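Local structure of ThermoDBP-single stranded DNA binding protein (Thermoproteus tenax, 3TEK) at residues V13-L17 / S63-F68; V26-T32 / M117-V123; F52-F57 / S89-F93. The protein binds single-stranded DNA, apparently taking the place of the canonical single-stranded DNA-binding protein in the Thermoproteales. The contacts are given in a common frame with arbitrary orientation. Numbering follows the deposited sequence.

Interaction 1 of 3, residues V13-L17 / S63-F68; sequences VRSEL and SLREQF
V13-L17 is an extended edge strand and S63-F68 the last turns of a helix that lies across it: the short axes approach to 8.3 Å, with their N-to-C directions 41° apart and a signed crossing angle of -41°. CA atoms come nearest at S15-S63 (5.8 Å) and E16-Q67 (6.7 Å). V13, S15 and L17 turn their CA-to-CB bonds toward the helix, R14 and E16 away from it. Along the helix, S63 (chi1 m) comes first. Its OG packs at 3.5 Å from V13 CG1 and 3.6 Å from S15 CB, and is hydrogen-bonded to the backbone oxygen of A59 one turn earlier; a water 2.6 Å from S15 OG makes a weak bond to S63 OG at 3.3 Å. E66 reaches the strand through solvent: a water accepts from S15 N (3.1 Å) and donates weakly to E66 OE1 (3.3 Å). Q67, one turn beyond S63, with chi1 and chi2 both m, is the polar centre. Its NE2 donates to S15 OG (chi1 p) at 3.0 Å and 167°, while a third water links its OE1 (3.0 Å) to L17 N (2.6 Å), so the amide spans two strand residues. The apolar end follows: L17, rotamer mt, lays CD2 3.7 Å from Q67 CB and 3.6 Å from F68 CZ. Buried area totals 332 Å². Water-mediated pairing of strand NH groups with helical side chains marks this as a surface contact, in which the end of a helix packs on the outermost strand of a four-stranded antiparallel sheet, an alpha+beta arrangement.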
# COMPACT_ATOMS: atom_id res chain seq x y z
N VAL A 13 2.31 -8.46 -4.65
CA VAL A 13 3.37 -7.79 -3.95
C VAL A 13 4.70 -8.28 -4.48
O VAL A 13 4.92 -9.49 -4.57
CB VAL A 13 3.33 -8.08 -2.43
CG1 VAL A 13 4.41 -7.25 -1.71
CG2 VAL A 13 1.96 -7.77 -1.86
N ARG A 14 5.57 -7.35 -4.88
CA ARG A 14 6.94 -7.68 -5.25
C ARG A 14 7.90 -6.79 -4.45
O ARG A 14 7.56 -5.66 -4.15
CB ARG A 14 7.15 -7.43 -6.75
CG ARG A 14 6.25 -8.21 -7.70
CD ARG A 14 6.36 -7.68 -9.15
NE ARG A 14 5.62 -6.42 -9.34
CZ ARG A 14 5.79 -5.59 -10.38
NH1 ARG A 14 6.68 -5.84 -11.35
NH2 ARG A 14 5.07 -4.47 -10.44
N SER A 15 9.09 -7.29 -4.15
CA SER A 15 10.09 -6.53 -3.41
C SER A 15 11.54 -6.80 -3.83
O SER A 15 11.87 -7.78 -4.49
CB SER A 15 9.93 -6.78 -1.92
OG SER A 15 10.20 -8.13 -1.60
N GLU A 16 12.42 -5.89 -3.43
CA GLU A 16 13.86 -6.11 -3.54
C GLU A 16 14.57 -5.23 -2.53
O GLU A 16 14.01 -4.26 -2.00
CB GLU A 16 14.37 -5.83 -4.95
CG GLU A 16 14.16 -4.42 -5.47
CD GLU A 16 14.48 -4.32 -6.95
OE1 GLU A 16 15.68 -4.36 -7.32
OE2 GLU A 16 13.53 -4.25 -7.76
N LEU A 17 15.82 -5.58 -2.27
CA LEU A 17 16.62 -4.78 -1.36
C LEU A 17 17.31 -3.64 -2.11
O LEU A 17 17.62 -3.75 -3.29
CB LEU A 17 17.64 -5.64 -0.61
CG LEU A 17 16.99 -6.56 0.44
CD1 LEU A 17 18.02 -7.44 1.14
CD2 LEU A 17 16.20 -5.78 1.49
N SER A 63 7.08 -9.00 2.31
CA SER A 63 8.35 -8.51 1.74
C SER A 63 9.53 -8.72 2.71
O SER A 63 10.63 -9.05 2.29
CB SER A 63 8.26 -7.06 1.32
OG SER A 63 7.20 -6.86 0.37
N LEU A 64 9.31 -8.53 4.00
CA LEU A 64 10.38 -8.73 4.96
C LEU A 64 10.86 -10.19 5.01
O LEU A 64 12.05 -10.45 5.06
CB LEU A 64 9.98 -8.21 6.34
CG LEU A 64 9.99 -6.68 6.50
CD1 LEU A 64 9.24 -6.28 7.71
CD2 LEU A 64 11.42 -6.09 6.53
N ARG A 65 9.91 -11.10 4.99
CA ARG A 65 10.19 -12.53 4.89
C ARG A 65 10.95 -12.88 3.62
O ARG A 65 11.91 -13.63 3.67
CB ARG A 65 8.90 -13.35 4.93
CG ARG A 65 8.24 -13.35 6.27
CD ARG A 65 7.09 -14.38 6.35
NE ARG A 65 6.01 -13.84 7.17
CZ ARG A 65 4.87 -13.32 6.71
NH1 ARG A 65 4.60 -13.30 5.41
NH2 ARG A 65 3.97 -12.85 7.58
N GLU A 66 10.48 -12.34 2.48
CA GLU A 66 11.14 -12.54 1.17
C GLU A 66 12.60 -12.14 1.23
O GLU A 66 13.51 -12.94 0.92
CB GLU A 66 10.47 -11.69 0.10
CG GLU A 66 9.33 -12.33 -0.60
CD GLU A 66 9.80 -13.24 -1.74
OE1 GLU A 66 10.61 -12.77 -2.59
OE2 GLU A 66 9.35 -14.40 -1.79
N GLN A 67 12.83 -10.91 1.66
CA GLN A 67 14.18 -10.36 1.61
C GLN A 67 15.14 -10.82 2.71
O GLN A 67 16.33 -10.97 2.44
CB GLN A 67 14.11 -8.82 1.55
CG GLN A 67 13.39 -8.32 0.30
CD GLN A 67 13.87 -9.01 -0.98
OE1 GLN A 67 15.06 -9.29 -1.14
NE2 GLN A 67 12.94 -9.26 -1.89
N PHE A 68 14.65 -11.02 3.93
CA PHE A 68 15.52 -11.37 5.07
C PHE A 68 15.33 -12.78 5.65
O PHE A 68 15.93 -13.10 6.67
CB PHE A 68 15.33 -10.36 6.20
CG PHE A 68 15.65 -8.96 5.81
CD1 PHE A 68 16.98 -8.56 5.68
CD2 PHE A 68 14.64 -8.05 5.58
CE1 PHE A 68 17.29 -7.26 5.31
CE2 PHE A 68 14.92 -6.74 5.21
CZ PHE A 68 16.26 -6.33 5.08
O HOH W 1 9.29 -10.40 -4.51
O HOH W 2 7.89 -9.40 -1.64
O HOH W 3 16.62 -7.81 -3.30

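Interaction 2 of 3, residues V26-T32 / M117-V123; sequences VLIRWNT and MISTELV
V26-T32 and M117-V123 run side by side, antiparallel, their strand axes 4.6 Å apart at closest with N-to-C directions at 161°. Hydrogen-bonded pairs I28-L122 and W30-T120 (CA-CA 5.0 and 5.5 Å) interleave with non-hydrogen-bonded pairs L27-V123, R29-E121 and N31-S119 (4.5, 4.6 and 4.2 Å). The backbone hydrogen bonds are near linear (163-179°): I28 N to L122 O 2.7 Å, L122 N to I28 O 2.8 Å, W30 N to T120 O and T120 N to W30 O both 3.0 Å. T32 N gives to I118 O at 3.0 Å, but I118 N is met by the side-chain T32 OG1 at 3.1 Å (chi1 p) where the chain bends to phi/psi -65/-26. On their other side the backbones of L27, R29 and N31 bond to those of E16, R14 and E12, and M117 to I141. N31 OD1 accepts from G33 N, and T120 OG1 pairs with T138 and W133. R29 NE lies 3.9 Å from E121 OE2, a long salt bridge; R29 is bound more firmly by E16, and E121 OE1 by N134. On the other face W30 (chi1 t) sets CE3 4.0 Å from T120 CG2 and 4.0 Å from L122 CD1. These are the two central strands of the four-stranded sheet, flanked by 13-20 and 131-142; the face carrying I28, W30 and L122 rests on helix 52-68, and L122 also meets helix 83-108.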
# COMPACT_ATOMS: atom_id res chain seq x y z
N VAL A 26 13.89 -1.82 1.86
CA VAL A 26 13.05 -2.69 1.07
C VAL A 26 12.19 -1.85 0.14
O VAL A 26 11.35 -1.07 0.60
CB VAL A 26 12.16 -3.59 1.95
CG1 VAL A 26 11.41 -4.62 1.07
CG2 VAL A 26 13.01 -4.33 3.02
N LEU A 27 12.45 -2.00 -1.16
CA LEU A 27 11.56 -1.44 -2.18
C LEU A 27 10.38 -2.38 -2.40
O LEU A 27 10.58 -3.54 -2.72
CB LEU A 27 12.32 -1.22 -3.49
CG LEU A 27 11.56 -0.67 -4.69
CD1 LEU A 27 10.85 0.64 -4.38
CD2 LEU A 27 12.52 -0.48 -5.83
N ILE A 28 9.16 -1.89 -2.20
CA ILE A 28 7.99 -2.72 -2.33
C ILE A 28 7.09 -2.19 -3.45
O ILE A 28 6.71 -1.02 -3.47
CB ILE A 28 7.19 -2.78 -1.05
CG1 ILE A 28 8.06 -3.28 0.11
CG2 ILE A 28 5.96 -3.67 -1.22
CD1 ILE A 28 7.31 -3.37 1.38
N ARG A 29 6.75 -3.08 -4.38
CA ARG A 29 5.79 -2.80 -5.42
C ARG A 29 4.51 -3.48 -5.01
O ARG A 29 4.47 -4.70 -4.86
CB ARG A 29 6.27 -3.34 -6.77
CG ARG A 29 7.53 -2.66 -7.27
CD ARG A 29 8.16 -3.33 -8.48
NE ARG A 29 9.50 -2.79 -8.70
CZ ARG A 29 10.65 -3.47 -8.67
NH1 ARG A 29 10.68 -4.79 -8.49
NH2 ARG A 29 11.79 -2.81 -8.88
N TRP A 30 3.45 -2.70 -4.84
CA TRP A 30 2.22 -3.20 -4.25
C TRP A 30 1.01 -2.88 -5.12
O TRP A 30 0.74 -1.73 -5.42
CB TRP A 30 2.08 -2.59 -2.85
CG TRP A 30 0.79 -2.87 -2.14
CD1 TRP A 30 0.10 -4.04 -2.13
CD2 TRP A 30 0.03 -1.95 -1.34
NE1 TRP A 30 -1.03 -3.92 -1.37
CE2 TRP A 30 -1.11 -2.64 -0.88
CE3 TRP A 30 0.20 -0.61 -1.00
CZ2 TRP A 30 -2.07 -2.04 -0.06
CZ3 TRP A 30 -0.76 -0.01 -0.18
CH2 TRP A 30 -1.88 -0.73 0.28
N ASN A 31 0.30 -3.91 -5.55
CA ASN A 31 -0.99 -3.71 -6.22
C ASN A 31 -2.09 -4.13 -5.28
O ASN A 31 -2.07 -5.22 -4.77
CB ASN A 31 -1.10 -4.50 -7.54
CG ASN A 31 -2.38 -4.13 -8.37
OD1 ASN A 31 -3.42 -3.75 -7.81
ND2 ASN A 31 -2.28 -4.25 -9.69
N THR A 32 -3.06 -3.24 -5.08
CA THR A 32 -4.15 -3.46 -4.13
C THR A 32 -5.03 -4.61 -4.52
O THR A 32 -5.71 -5.20 -3.67
CB THR A 32 -5.09 -2.23 -4.08
OG1 THR A 32 -5.72 -2.05 -5.36
CG2 THR A 32 -4.31 -0.98 -3.69
N MET A 117 -8.01 -0.89 -9.54
CA MET A 117 -6.89 -1.28 -8.73
C MET A 117 -5.79 -0.23 -8.76
O MET A 117 -5.60 0.44 -9.74
CB MET A 117 -6.37 -2.64 -9.12
CG MET A 117 -6.16 -2.81 -10.55
SD MET A 117 -5.84 -4.50 -11.00
CE MET A 117 -5.77 -4.30 -12.73
N ILE A 118 -5.08 -0.09 -7.67
CA ILE A 118 -4.01 0.87 -7.61
C ILE A 118 -2.71 0.12 -7.49
O ILE A 118 -2.60 -0.77 -6.71
CB ILE A 118 -4.19 1.76 -6.42
CG1 ILE A 118 -5.47 2.56 -6.59
CG2 ILE A 118 -3.04 2.69 -6.25
CD1 ILE A 118 -5.94 3.20 -5.38
N SER A 119 -1.74 0.49 -8.28
CA SER A 119 -0.40 -0.01 -8.07
C SER A 119 0.47 1.17 -7.66
O SER A 119 0.39 2.28 -8.24
CB SER A 119 0.18 -0.65 -9.32
OG SER A 119 0.40 0.35 -10.29
N THR A 120 1.30 0.94 -6.67
CA THR A 120 2.21 1.99 -6.20
C THR A 120 3.50 1.37 -5.70
O THR A 120 3.66 0.15 -5.68
CB THR A 120 1.54 2.87 -5.14
OG1 THR A 120 2.37 4.03 -4.90
CG2 THR A 120 1.27 2.05 -3.86
N GLU A 121 4.46 2.23 -5.38
CA GLU A 121 5.74 1.79 -4.84
C GLU A 121 6.00 2.45 -3.51
O GLU A 121 5.69 3.63 -3.33
CB GLU A 121 6.87 2.17 -5.77
CG GLU A 121 6.85 1.46 -7.09
CD GLU A 121 8.21 1.51 -7.80
OE1 GLU A 121 9.19 2.14 -7.29
OE2 GLU A 121 8.29 0.90 -8.87
N LEU A 122 6.57 1.67 -2.59
CA LEU A 122 6.94 2.09 -1.24
C LEU A 122 8.40 1.68 -0.97
O LEU A 122 8.88 0.67 -1.51
CB LEU A 122 6.03 1.41 -0.19
CG LEU A 122 4.54 1.22 -0.55
CD1 LEU A 122 3.82 0.28 0.41
CD2 LEU A 122 3.81 2.59 -0.59
N VAL A 123 9.09 2.46 -0.13
CA VAL A 123 10.41 2.06 0.42
C VAL A 123 10.27 1.99 1.95
O VAL A 123 9.87 2.97 2.60
CB VAL A 123 11.54 3.05 0.02
CG1 VAL A 123 12.92 2.68 0.69
CG2 VAL A 123 11.71 3.08 -1.50

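Interaction 3 of 3, residues F52-F57 / S89-F93; sequences FFKLLF and SRELF
Three phenylalanines gather where two helices meet without one hydrogen bond between them. F93 (chi1 t) points its edge at the face of F52 (chi1 t), centroids 5.2 Å apart, planes at 64°, a T-shaped pair; F93 CB adds an off-centre CH-pi contact, 4.1 Å from the F52 centroid. F53 (chi1 m) sets CZ over the face of F93, 3.5 Å from F93 CG, rings oblique at 37°, centroids 4.8 Å apart. F53 CZ also lies over the R90 guanidinium, 3.6 Å from R90 NE. Segment axes lie 11.1 Å apart at closest and cross at 122°; CA atoms approach at F52-F93 (7.3 Å) and F53-S89 (7.9 Å). Next to the rings, F52 CZ meets L92 CG at 3.7 Å, L56 CD1 meets L92 CD2 at 3.8 Å, and L56 CD2 rests 3.7 Å from S89 CB, S89 OG hydrogen-bonding R86 O. Such an aromatic cluster between crossing helices is hydrophobic-core packing, here against the sheet face where F52 meets W30 edge-to-face and L56 and L92 touch L122.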
# COMPACT_ATOMS: atom_id res chain seq x y z
N PHE A 52 -7.41 -1.48 3.49
CA PHE A 52 -6.11 -0.91 3.20
C PHE A 52 -5.01 -1.42 4.12
O PHE A 52 -3.96 -1.86 3.65
CB PHE A 52 -6.15 0.60 3.32
CG PHE A 52 -4.83 1.25 3.05
CD1 PHE A 52 -4.47 1.61 1.76
CD2 PHE A 52 -3.93 1.48 4.07
CE1 PHE A 52 -3.24 2.22 1.51
CE2 PHE A 52 -2.70 2.07 3.82
CZ PHE A 52 -2.36 2.43 2.53
N PHE A 53 -5.27 -1.35 5.42
CA PHE A 53 -4.25 -1.61 6.43
C PHE A 53 -3.84 -3.07 6.52
O PHE A 53 -2.65 -3.40 6.67
CB PHE A 53 -4.72 -1.06 7.78
CG PHE A 53 -4.74 0.44 7.81
CD1 PHE A 53 -3.54 1.15 7.84
CD2 PHE A 53 -5.91 1.15 7.73
CE1 PHE A 53 -3.53 2.54 7.85
CE2 PHE A 53 -5.91 2.55 7.72
CZ PHE A 53 -4.73 3.23 7.76
N LYS A 54 -4.83 -3.93 6.38
CA LYS A 54 -4.65 -5.37 6.31
C LYS A 54 -3.84 -5.74 5.08
O LYS A 54 -2.92 -6.57 5.15
CB LYS A 54 -6.02 -6.05 6.24
CG LYS A 54 -6.00 -7.52 6.60
CD LYS A 54 -7.44 -8.15 6.56
CE LYS A 54 -8.45 -7.40 7.45
NZ LYS A 54 -8.38 -7.70 8.92
N LEU A 55 -4.17 -5.12 3.95
CA LEU A 55 -3.43 -5.36 2.71
C LEU A 55 -1.99 -4.85 2.86
O LEU A 55 -1.03 -5.55 2.52
CB LEU A 55 -4.14 -4.70 1.51
CG LEU A 55 -5.59 -5.24 1.24
CD1 LEU A 55 -6.32 -4.41 0.19
CD2 LEU A 55 -5.61 -6.73 0.87
N LEU A 56 -1.84 -3.65 3.40
CA LEU A 56 -0.51 -3.04 3.50
C LEU A 56 0.40 -3.88 4.41
O LEU A 56 1.57 -4.10 4.12
CB LEU A 56 -0.63 -1.61 4.04
CG LEU A 56 0.66 -0.90 4.38
CD1 LEU A 56 1.37 -0.58 3.10
CD2 LEU A 56 0.39 0.38 5.11
N PHE A 57 -0.16 -4.33 5.52
CA PHE A 57 0.58 -5.07 6.53
C PHE A 57 1.05 -6.42 6.04
O PHE A 57 2.16 -6.83 6.34
CB PHE A 57 -0.26 -5.22 7.80
CG PHE A 57 -0.22 -3.99 8.69
CD1 PHE A 57 -0.23 -2.70 8.16
CD2 PHE A 57 -0.18 -4.12 10.08
CE1 PHE A 57 -0.20 -1.57 8.97
CE2 PHE A 57 -0.15 -2.97 10.91
CZ PHE A 57 -0.16 -1.69 10.33
N SER A 89 2.37 4.61 8.00
CA SER A 89 1.30 3.88 7.34
C SER A 89 0.01 4.72 7.27
O SER A 89 -0.68 4.73 6.24
CB SER A 89 1.10 2.50 8.01
OG SER A 89 0.49 2.69 9.26
N ARG A 90 -0.28 5.48 8.31
CA ARG A 90 -1.41 6.41 8.26
C ARG A 90 -1.22 7.52 7.24
O ARG A 90 -2.18 7.95 6.64
CB ARG A 90 -1.70 7.04 9.62
CG ARG A 90 -2.44 6.11 10.54
CD ARG A 90 -3.98 6.18 10.13
NE ARG A 90 -4.85 5.20 10.79
CZ ARG A 90 -6.16 5.07 10.58
NH1 ARG A 90 -6.81 5.87 9.72
NH2 ARG A 90 -6.84 4.15 11.24
N GLU A 91 0.03 7.99 7.08
CA GLU A 91 0.33 9.07 6.14
C GLU A 91 0.17 8.57 4.72
O GLU A 91 -0.30 9.29 3.85
CB GLU A 91 1.75 9.63 6.38
CG GLU A 91 1.85 10.53 7.61
CD GLU A 91 3.27 10.93 7.96
OE1 GLU A 91 4.14 10.75 7.10
OE2 GLU A 91 3.53 11.44 9.08
N LEU A 92 0.57 7.32 4.48
CA LEU A 92 0.32 6.64 3.21
C LEU A 92 -1.17 6.50 2.89
O LEU A 92 -1.60 6.73 1.75
CB LEU A 92 0.97 5.26 3.22
CG LEU A 92 0.77 4.41 1.97
CD1 LEU A 92 1.21 5.16 0.70
CD2 LEU A 92 1.53 3.06 2.18
N PHE A 93 -1.94 6.08 3.89
CA PHE A 93 -3.37 5.88 3.72
C PHE A 93 -4.06 7.20 3.35
O PHE A 93 -4.84 7.26 2.40
CB PHE A 93 -3.95 5.30 5.01
CG PHE A 93 -5.47 5.24 5.05
CD1 PHE A 93 -6.16 4.23 4.40
CD2 PHE A 93 -6.20 6.17 5.79
CE1 PHE A 93 -7.58 4.15 4.48
CE2 PHE A 93 -7.59 6.10 5.88
CZ PHE A 93 -8.28 5.08 5.21

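In the fold
Helix 52-68 ties the set together: its first turns make interaction 3 and its last turns interaction 1, whose centres lie about 17 Å apart without touching. Interaction 2, which touches both, has its centre about 12 Å from that of interaction 1 and about 11 Å from that of interaction 3. Strands 13-20 and 23-31, consecutive in sequence, join interactions 1 and 2 through E16-R29; W30 and L122 carry interaction 2 onto F52, L55, L56 and L92. Two strands precede the helices of interaction 3 and two follow, so strand pairing in interaction 2 encloses the helical section, while interaction 1 alternates with both others. One sheet packed against helices results, all within the single-stranded DNA-binding domain.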